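Local coordinates for carboxyltransferase domain-containing protein (Pyrococcus horikoshii, PDB 2PHC) that is of unknown function but is probably an ATP-binding hydrolase related to the C and D subdomains of carboxyltransferases, at residues A[83-88]-A[203-208]; A[126-131]-A[198-203]; A[135-140]-A[168-173]. All coordinates share one frame; numbering follows the deposited sequence.

Interaction 1: residues A[83-88]-A[203-208]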
loop_
_atom_site.group_PDB
_atom_site.type_symbol
_atom_site.label_atom_id
_atom_site.label_comp_id
_atom_site.label_asym_id
_atom_site.label_seq_id
_atom_site.Cartn_x
_atom_site.Cartn_y
_atom_site.Cartn_z
ATOM N N GLY A 83 -3.917 11.239 -4.250
ATOM C CA GLY A 83 -2.965 12.233 -4.732
ATOM C C GLY A 83 -1.521 11.876 -4.415
ATOM O O GLY A 83 -0.597 12.489 -4.959
ATOM N N LYS A 84 -1.325 10.899 -3.511
ATOM C CA LYS A 84 -0.054 10.591 -2.887
ATOM C C LYS A 84 0.407 9.200 -3.399
ATOM O O LYS A 84 1.439 8.693 -3.035
ATOM C CB LYS A 84 -0.265 10.592 -1.360
ATOM C CG LYS A 84 -0.180 11.958 -0.649
ATOM C CD LYS A 84 -0.501 11.867 0.952
ATOM C CE LYS A 84 0.648 11.229 1.821
ATOM N NZ LYS A 84 1.938 11.894 1.554
ATOM N N THR A 85 -0.396 8.621 -4.279
ATOM C CA THR A 85 -0.254 7.305 -4.732
ATOM C C THR A 85 0.345 7.261 -6.130
ATOM O O THR A 85 -0.209 7.854 -7.095
ATOM C CB THR A 85 -1.591 6.566 -4.753
ATOM O OG1 THR A 85 -2.056 6.415 -3.413
ATOM C CG2 THR A 85 -1.426 5.163 -5.336
ATOM N N ILE A 86 1.460 6.521 -6.245
ATOM C CA ILE A 86 2.079 6.368 -7.545
ATOM C C ILE A 86 1.835 4.918 -7.962
ATOM O O ILE A 86 2.063 3.998 -7.204
ATOM C CB ILE A 86 3.535 6.838 -7.477
ATOM C CG1 ILE A 86 3.545 8.363 -7.233
ATOM C CG2 ILE A 86 4.343 6.442 -8.717
ATOM C CD1 ILE A 86 3.987 8.722 -5.850
ATOM N N GLU A 87 1.310 4.731 -9.167
ATOM C CA GLU A 87 0.997 3.397 -9.681
ATOM C C GLU A 87 2.190 2.850 -10.451
ATOM O O GLU A 87 2.697 3.528 -11.351
ATOM C CB GLU A 87 -0.226 3.450 -10.617
ATOM C CG GLU A 87 -1.509 3.666 -9.899
ATOM C CD GLU A 87 -2.731 3.219 -10.702
ATOM O OE1 GLU A 87 -2.801 3.491 -11.947
ATOM O OE2 GLU A 87 -3.617 2.586 -10.069
ATOM N N ILE A 88 2.604 1.625 -10.135
ATOM C CA ILE A 88 3.862 1.082 -10.672
ATOM C C ILE A 88 3.626 -0.260 -11.373
ATOM O O ILE A 88 3.326 -1.274 -10.685
ATOM C CB ILE A 88 5.008 1.041 -9.563
ATOM C CG1 ILE A 88 5.453 2.492 -9.249
ATOM C CG2 ILE A 88 6.245 0.350 -10.053
ATOM C CD1 ILE A 88 6.538 2.686 -8.184
ATOM N N GLY A 203 7.244 8.749 1.913
ATOM C CA GLY A 203 6.003 9.340 2.416
ATOM C C GLY A 203 4.955 9.240 1.365
ATOM O O GLY A 203 3.769 9.252 1.699
ATOM N N ASP A 204 5.365 9.072 0.111
ATOM C CA ASP A 204 4.484 8.559 -0.957
ATOM C C ASP A 204 3.972 7.100 -0.784
ATOM O O ASP A 204 4.541 6.319 -0.042
ATOM C CB ASP A 204 5.239 8.580 -2.282
ATOM C CG ASP A 204 5.590 10.014 -2.753
ATOM O OD1 ASP A 204 5.189 11.062 -2.139
ATOM O OD2 ASP A 204 6.270 10.074 -3.783
ATOM N N TYR A 205 2.898 6.757 -1.501
ATOM C CA TYR A 205 2.343 5.390 -1.500
ATOM C C TYR A 205 2.514 4.766 -2.866
ATOM O O TYR A 205 2.651 5.457 -3.907
ATOM C CB TYR A 205 0.856 5.296 -1.106
ATOM C CG TYR A 205 0.470 6.072 0.145
ATOM C CD1 TYR A 205 1.131 5.897 1.317
ATOM C CD2 TYR A 205 -0.552 7.040 0.098
ATOM C CE1 TYR A 205 0.792 6.681 2.505
ATOM C CE2 TYR A 205 -0.884 7.835 1.235
ATOM C CZ TYR A 205 -0.236 7.630 2.420
ATOM O OH TYR A 205 -0.587 8.345 3.528
ATOM N N VAL A 206 2.569 3.432 -2.888
ATOM C CA VAL A 206 2.779 2.815 -4.181
ATOM C C VAL A 206 1.731 1.737 -4.419
ATOM O O VAL A 206 1.457 0.965 -3.547
ATOM C CB VAL A 206 4.226 2.206 -4.355
ATOM C CG1 VAL A 206 4.224 1.306 -5.606
ATOM C CG2 VAL A 206 5.399 3.326 -4.456
ATOM N N LYS A 207 1.230 1.669 -5.636
ATOM C CA LYS A 207 0.307 0.650 -5.975
ATOM C C LYS A 207 0.991 -0.113 -7.122
ATOM O O LYS A 207 1.277 0.478 -8.153
ATOM C CB LYS A 207 -1.062 1.279 -6.447
ATOM C CG LYS A 207 -2.207 0.211 -6.745
ATOM C CD LYS A 207 -2.324 -0.892 -5.666
ATOM C CE LYS A 207 -3.608 -1.880 -5.768
ATOM N NZ LYS A 207 -3.628 -2.614 -7.105
ATOM N N PHE A 208 1.315 -1.395 -6.911
ATOM C CA PHE A 208 1.838 -2.224 -7.999
ATOM C C PHE A 208 0.704 -2.700 -8.858
ATOM O O PHE A 208 -0.361 -3.000 -8.356
ATOM C CB PHE A 208 2.690 -3.391 -7.549
ATOM C CG PHE A 208 3.934 -2.980 -6.790
ATOM C CD1 PHE A 208 4.959 -2.325 -7.407
ATOM C CD2 PHE A 208 4.079 -3.312 -5.467
ATOM C CE1 PHE A 208 6.111 -1.991 -6.677
ATOM C CE2 PHE A 208 5.206 -2.976 -4.739
ATOM C CZ PHE A 208 6.204 -2.337 -5.368
HETATM O O HOH W 1 3.215 12.104 -0.945
#
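K84 NZ is held at two points. It donates to G203 O at 3.2 Å, from above the carbonyl plane, and also to a water that in turn donates to D204 OD1. The water links ammonium and carboxylate, which do not touch directly; their opposite charges probably help to steady the lysine. Its chain bends at chi3 (74°) and chi4 (52°), bringing CE and then NZ round toward G203.

The contact is a parallel strand pair, 85-88 beside 205-208, in the mixed sheet of a domain of the cyclophilin-like clan. Backbone bonds run in the usual alternating order. Y205 N donates to K84 O, I86 N to Y205 O and K207 N to I86 O. The last and shortest is I88 N to K207 O at 2.6 Å.

T85, Y205, E87 and K207 share one face of the pair. T85 OG1 meets the Y205 ring at its edge, 3.9 Å from CD2, and is hydrogen-bonded to I81 O. K84 CE reaches Y205 OH at 3.6 Å. The other face carries I86, I88, V206 and F208. I88 CD1 meets V206 CG1 at 3.7 Å, and I88 CG2 lies beside F208 CD1 at 4.0 Å. At the start of the pair, I86 CD1 packs 3.4 Å from D204 OD2, the oxygen that accepts the L201 N-H.

Interaction 2: residues A[126-131]-A[198-203]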
loop_
_atom_site.group_PDB
_atom_site.type_symbol
_atom_site.label_atom_id
_atom_site.label_comp_id
_atom_site.label_asym_id
_atom_site.label_seq_id
_atom_site.Cartn_x
_atom_site.Cartn_y
_atom_site.Cartn_z
ATOM N N TYR A 126 9.346 4.198 2.540
ATOM C CA TYR A 126 9.859 4.686 3.821
ATOM C C TYR A 126 11.332 5.125 3.716
ATOM O O TYR A 126 11.791 5.899 4.523
ATOM C CB TYR A 126 9.547 3.708 5.006
ATOM C CG TYR A 126 10.353 2.401 4.992
ATOM C CD1 TYR A 126 11.623 2.381 5.430
ATOM C CD2 TYR A 126 9.779 1.187 4.558
ATOM C CE1 TYR A 126 12.436 1.177 5.432
ATOM C CE2 TYR A 126 10.562 -0.069 4.550
ATOM C CZ TYR A 126 11.875 -0.027 4.998
ATOM O OH TYR A 126 12.635 -1.164 5.018
ATOM N N PHE A 127 12.052 4.723 2.676
ATOM C CA PHE A 127 13.476 5.080 2.602
ATOM C C PHE A 127 13.834 4.918 1.181
ATOM O O PHE A 127 13.312 4.011 0.577
ATOM C CB PHE A 127 14.348 4.120 3.493
ATOM C CG PHE A 127 15.830 4.523 3.580
ATOM C CD1 PHE A 127 16.264 5.447 4.503
ATOM C CD2 PHE A 127 16.768 3.960 2.745
ATOM C CE1 PHE A 127 17.616 5.814 4.575
ATOM C CE2 PHE A 127 18.122 4.306 2.840
ATOM C CZ PHE A 127 18.532 5.241 3.736
ATOM N N LEU A 128 14.717 5.791 0.654
ATOM C CA LEU A 128 15.338 5.561 -0.645
ATOM C C LEU A 128 16.909 5.568 -0.544
ATOM O O LEU A 128 17.528 6.469 0.086
ATOM C CB LEU A 128 14.919 6.629 -1.655
ATOM C CG LEU A 128 13.389 6.686 -1.927
ATOM C CD1 LEU A 128 13.133 7.956 -2.724
ATOM C CD2 LEU A 128 12.928 5.471 -2.779
ATOM N N GLY A 129 17.525 4.662 -1.297
ATOM C CA GLY A 129 18.967 4.748 -1.478
ATOM C C GLY A 129 19.268 4.960 -2.934
ATOM O O GLY A 129 18.440 4.572 -3.817
ATOM N N PHE A 130 20.382 5.599 -3.066
ATOM C CA PHE A 130 20.957 5.989 -4.242
ATOM C C PHE A 130 22.311 5.387 -4.252
ATOM O O PHE A 130 23.057 5.228 -3.339
ATOM C CB PHE A 130 20.975 7.490 -4.422
ATOM C CG PHE A 130 19.652 8.107 -4.354
ATOM C CD1 PHE A 130 18.912 8.277 -5.465
ATOM C CD2 PHE A 130 19.157 8.535 -3.176
ATOM C CE1 PHE A 130 17.698 8.869 -5.406
ATOM C CE2 PHE A 130 17.932 9.120 -3.111
ATOM C CZ PHE A 130 17.209 9.297 -4.234
ATOM N N LEU A 131 22.507 4.952 -5.411
ATOM C CA LEU A 131 23.777 4.530 -6.018
ATOM C C LEU A 131 24.338 3.193 -5.381
ATOM O O LEU A 131 25.533 3.101 -4.968
ATOM C CB LEU A 131 24.783 5.709 -5.930
ATOM C CG LEU A 131 24.550 7.067 -6.696
ATOM C CD1 LEU A 131 25.595 8.179 -6.382
ATOM N N SER A 198 13.997 10.289 -8.478
ATOM C CA SER A 198 13.230 9.003 -8.321
ATOM C C SER A 198 11.744 9.350 -8.546
ATOM O O SER A 198 11.328 10.426 -8.144
ATOM C CB SER A 198 13.402 8.396 -6.914
ATOM O OG SER A 198 13.346 9.441 -5.939
ATOM N N ILE A 199 10.950 8.454 -9.102
ATOM C CA ILE A 199 9.501 8.720 -9.272
ATOM C C ILE A 199 8.730 8.675 -7.958
ATOM O O ILE A 199 7.541 8.957 -7.882
ATOM C CB ILE A 199 8.812 7.786 -10.303
ATOM C CG1 ILE A 199 9.102 6.337 -10.066
ATOM C CG2 ILE A 199 9.428 7.964 -11.665
ATOM C CD1 ILE A 199 8.325 5.449 -11.126
ATOM N N VAL A 200 9.016 8.357 -6.757
ATOM C CA VAL A 200 8.373 8.145 -5.478
ATOM C C VAL A 200 9.311 8.801 -4.564
ATOM O O VAL A 200 10.546 8.814 -4.796
ATOM C CB VAL A 200 8.237 6.573 -5.292
ATOM C CG1 VAL A 200 7.338 5.778 -6.378
ATOM C CG2 VAL A 200 9.491 5.908 -4.610
ATOM N N LEU A 201 8.992 9.304 -3.624
ATOM C CA LEU A 201 9.769 9.894 -2.553
ATOM C C LEU A 201 9.255 9.360 -1.224
ATOM O O LEU A 201 8.109 8.988 -1.153
ATOM C CB LEU A 201 9.710 11.432 -2.680
ATOM C CG LEU A 201 10.535 12.095 -3.795
ATOM C CD1 LEU A 201 10.089 13.518 -3.900
ATOM C CD2 LEU A 201 12.046 12.055 -3.434
ATOM N N PRO A 202 10.122 9.297 -0.180
ATOM C CA PRO A 202 9.604 8.866 1.120
ATOM C C PRO A 202 8.244 9.548 1.513
ATOM O O PRO A 202 8.095 10.805 1.433
ATOM C CB PRO A 202 10.768 9.205 2.131
ATOM C CG PRO A 202 12.067 9.062 1.292
ATOM C CD PRO A 202 11.566 9.650 -0.137
ATOM N N GLY A 203 7.244 8.749 1.913
ATOM C CA GLY A 203 6.003 9.340 2.416
ATOM C C GLY A 203 4.955 9.240 1.365
ATOM O O GLY A 203 3.769 9.252 1.699
#
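L128 puts its branched end against the 198-203 loop and carries most of this contact. CD1 does most of the touching. It lies 3.5 Å from P202 CD, tighter than usual for two carbons. It is also 3.4 Å from V200 O and 3.5 Å from S198 OG. The second methyl, CD2, meets V200 CG2 at 3.9 Å, and the two side chains cross at a slant. CD1 is anti to CA (chi2 169°), which carries it in among S198, V200 and P202. No hydrogen bond joins the segments, so the grip here is van der Waals contact. An alanine in place of L128 would probably leave P202 CD and V200 CG2 without their methyl partners and open a gap beneath the loop.

The rest of the contact is looser and more exposed. P202 carries the contact back toward the start of segment 126-131, with its CB 4.2 Å from Y126 O and its CG 4.4 Å from F127 CA. The side chains of Y126 and F127 set off away from the loop, and the F127 ring meets that of Y136 instead. Beyond L128, F130 reaches back. Its CZ comes to 4.2 Å from S198 OG, which sits at the ring edge near the ring plane. L201 CD2 adds a more distant touch on L128 CD1.

In the fold, the contact sets the end of strand 123-129 against the loop between strands 180-184 and 205-211. L128 also touches A135 of strand 134-138 and F190 of a loop. V200 packs on I86 and I88 of strand 85-92, and G203 bonds through its backbone to V125, where strand 205-211 is about to begin beside strand 123-129.

Interaction 3: residues A[135-140]-A[168-173]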
loop_
_atom_site.group_PDB
_atom_site.type_symbol
_atom_site.label_atom_id
_atom_site.label_comp_id
_atom_site.label_asym_id
_atom_site.label_seq_id
_atom_site.Cartn_x
_atom_site.Cartn_y
_atom_site.Cartn_z
ATOM N N ALA A 135 14.428 1.208 -3.562
ATOM C CA ALA A 135 13.291 1.696 -2.796
ATOM C C ALA A 135 12.785 0.657 -1.824
ATOM O O ALA A 135 12.559 -0.495 -2.167
ATOM C CB ALA A 135 12.204 2.077 -3.704
ATOM N N TYR A 136 12.568 1.091 -0.597
ATOM C CA TYR A 136 12.326 0.190 0.488
ATOM C C TYR A 136 10.954 0.540 0.871
ATOM O O TYR A 136 10.657 1.738 0.983
ATOM C CB TYR A 136 13.215 0.523 1.653
ATOM C CG TYR A 136 14.658 0.203 1.481
ATOM C CD1 TYR A 136 15.217 -0.971 2.065
ATOM C CD2 TYR A 136 15.499 1.118 0.894
ATOM C CE1 TYR A 136 16.558 -1.222 1.984
ATOM C CE2 TYR A 136 16.826 0.887 0.831
ATOM C CZ TYR A 136 17.353 -0.313 1.367
ATOM O OH TYR A 136 18.722 -0.531 1.273
ATOM N N LEU A 137 10.121 -0.469 1.092
ATOM C CA LEU A 137 8.643 -0.267 1.193
ATOM C C LEU A 137 8.159 -0.972 2.430
ATOM O O LEU A 137 8.892 -1.804 2.967
ATOM C CB LEU A 137 7.816 -0.775 0.004
ATOM C CG LEU A 137 8.131 -0.330 -1.387
ATOM C CD1 LEU A 137 7.208 -1.111 -2.308
ATOM C CD2 LEU A 137 8.148 1.193 -1.715
ATOM N N GLY A 138 7.005 -0.524 2.964
ATOM C CA GLY A 138 6.468 -1.010 4.168
ATOM C C GLY A 138 5.077 -1.378 3.773
ATOM O O GLY A 138 4.523 -0.844 2.843
ATOM N N GLY A 139 4.496 -2.321 4.485
ATOM C CA GLY A 139 3.078 -2.575 4.236
ATOM C C GLY A 139 2.804 -3.964 3.633
ATOM O O GLY A 139 1.702 -4.306 3.481
ATOM N N MET A 140 3.830 -4.761 3.324
ATOM C CA MET A 140 3.645 -6.067 2.675
ATOM C C MET A 140 2.807 -7.013 3.496
ATOM O O MET A 140 3.120 -7.284 4.682
ATOM C CB MET A 140 5.040 -6.782 2.418
ATOM C CG MET A 140 4.933 -7.979 1.341
ATOM S SD MET A 140 6.445 -8.736 0.935
ATOM C CE MET A 140 6.763 -9.510 2.322
ATOM N N THR A 168 9.339 -5.680 0.988
ATOM C CA THR A 168 9.416 -5.687 -0.435
ATOM C C THR A 168 10.014 -4.348 -0.895
ATOM O O THR A 168 10.180 -3.415 -0.146
ATOM C CB THR A 168 8.047 -6.076 -1.129
ATOM O OG1 THR A 168 8.261 -6.275 -2.531
ATOM C CG2 THR A 168 6.934 -5.040 -0.893
ATOM N N GLY A 169 10.446 -4.284 -2.122
ATOM C CA GLY A 169 11.048 -3.079 -2.597
ATOM C C GLY A 169 11.530 -3.432 -3.964
ATOM O O GLY A 169 11.203 -4.501 -4.458
ATOM N N TRP A 170 12.299 -2.556 -4.576
ATOM C CA TRP A 170 12.887 -2.894 -5.863
ATOM C C TRP A 170 14.313 -2.305 -6.039
ATOM O O TRP A 170 14.641 -1.254 -5.464
ATOM C CB TRP A 170 11.988 -2.469 -7.009
ATOM C CG TRP A 170 11.861 -0.952 -7.246
ATOM C CD1 TRP A 170 12.653 -0.175 -8.012
ATOM C CD2 TRP A 170 10.804 -0.073 -6.755
ATOM N NE1 TRP A 170 12.186 1.121 -8.048
ATOM C CE2 TRP A 170 11.082 1.220 -7.240
ATOM C CE3 TRP A 170 9.664 -0.271 -5.935
ATOM C CZ2 TRP A 170 10.238 2.335 -6.976
ATOM C CZ3 TRP A 170 8.838 0.874 -5.635
ATOM C CH2 TRP A 170 9.110 2.119 -6.176
ATOM N N TYR A 171 15.129 -3.053 -6.793
ATOM C CA TYR A 171 16.373 -2.591 -7.392
ATOM C C TYR A 171 16.125 -1.586 -8.495
ATOM O O TYR A 171 15.462 -1.927 -9.498
ATOM C CB TYR A 171 17.099 -3.782 -7.934
ATOM C CG TYR A 171 17.389 -4.782 -6.852
ATOM C CD1 TYR A 171 18.592 -4.783 -6.244
ATOM C CD2 TYR A 171 16.454 -5.712 -6.464
ATOM C CE1 TYR A 171 18.896 -5.682 -5.260
ATOM C CE2 TYR A 171 16.748 -6.672 -5.484
ATOM C CZ TYR A 171 17.950 -6.623 -4.874
ATOM O OH TYR A 171 18.277 -7.470 -3.871
ATOM N N ALA A 172 16.549 -0.344 -8.284
ATOM C CA ALA A 172 16.257 0.724 -9.252
ATOM C C ALA A 172 17.185 0.615 -10.466
ATOM O O ALA A 172 16.790 0.928 -11.562
ATOM C CB ALA A 172 16.359 2.101 -8.610
ATOM N N ILE A 173 18.403 0.116 -10.269
ATOM C CA ILE A 173 19.308 -0.197 -11.371
ATOM C C ILE A 173 19.993 -1.538 -11.150
ATOM O O ILE A 173 19.885 -2.145 -10.064
ATOM C CB ILE A 173 20.368 0.948 -11.601
ATOM C CG1 ILE A 173 21.287 1.088 -10.384
ATOM C CG2 ILE A 173 19.690 2.264 -11.876
ATOM C CD1 ILE A 173 22.669 1.739 -10.758
#
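A135 and W170 form a hydrogen-bonded pair between two antiparallel strands. A135 N donates to W170 O at 3.1 Å, and W170 N donates back to A135 O at 3.2 Å; both donors lie in the carbonyl planes. Further along, L137 N makes only a weak bond to T168 O. Between them Y136 and G169 are a non-hydrogen-bonded pair. Here G169 CA comes to 3.0 Å from A135 O, and a CB on the glycine would clash with that oxygen. The T168 hydroxyl has its partners outside the pair, at G162 O and H118 NE2, and W170 NE1 is bonded to T189 OG1.

The aromatic contact is a CH-pi one: A135 CB sits over the centre of the six-membered ring of W170, 3.7 Å from the centroid.

The remaining contacts are apolar. L137 CD2 meets W170 CZ3 at 4.0 Å, at a slant to the ring. M140 SD touches T168 CB at 3.7 Å.

The pair joins strands 134-138 and 167-171, neighbours in the mixed sheet. Strand 123-129 flanks the first and strand 160-164 the second, while F208 of strand 205-211 packs on both L137 and W170.

All three contacts reach one mixed sheet of the cyclophilin-like domain; interaction 2 packs a loop on one of its strands. Interaction 1 joins strands 85-92 and 205-211, far apart in the chain, and so pairs the first and last strands of the sheet. Interaction 2 is nested inside the loop it closes, and interaction 3 is nested inside interaction 2. The centres of interactions 2 and 3 lie about 9 Å apart; each is about 12 Å from that of interaction 1. G203 is common to interactions 1 and 2. V200 packs on I86, I88 and V206. I88 and F208 reach W170, and F208 also reaches L137. These apolar touches probably help to hold distant parts of the chain together.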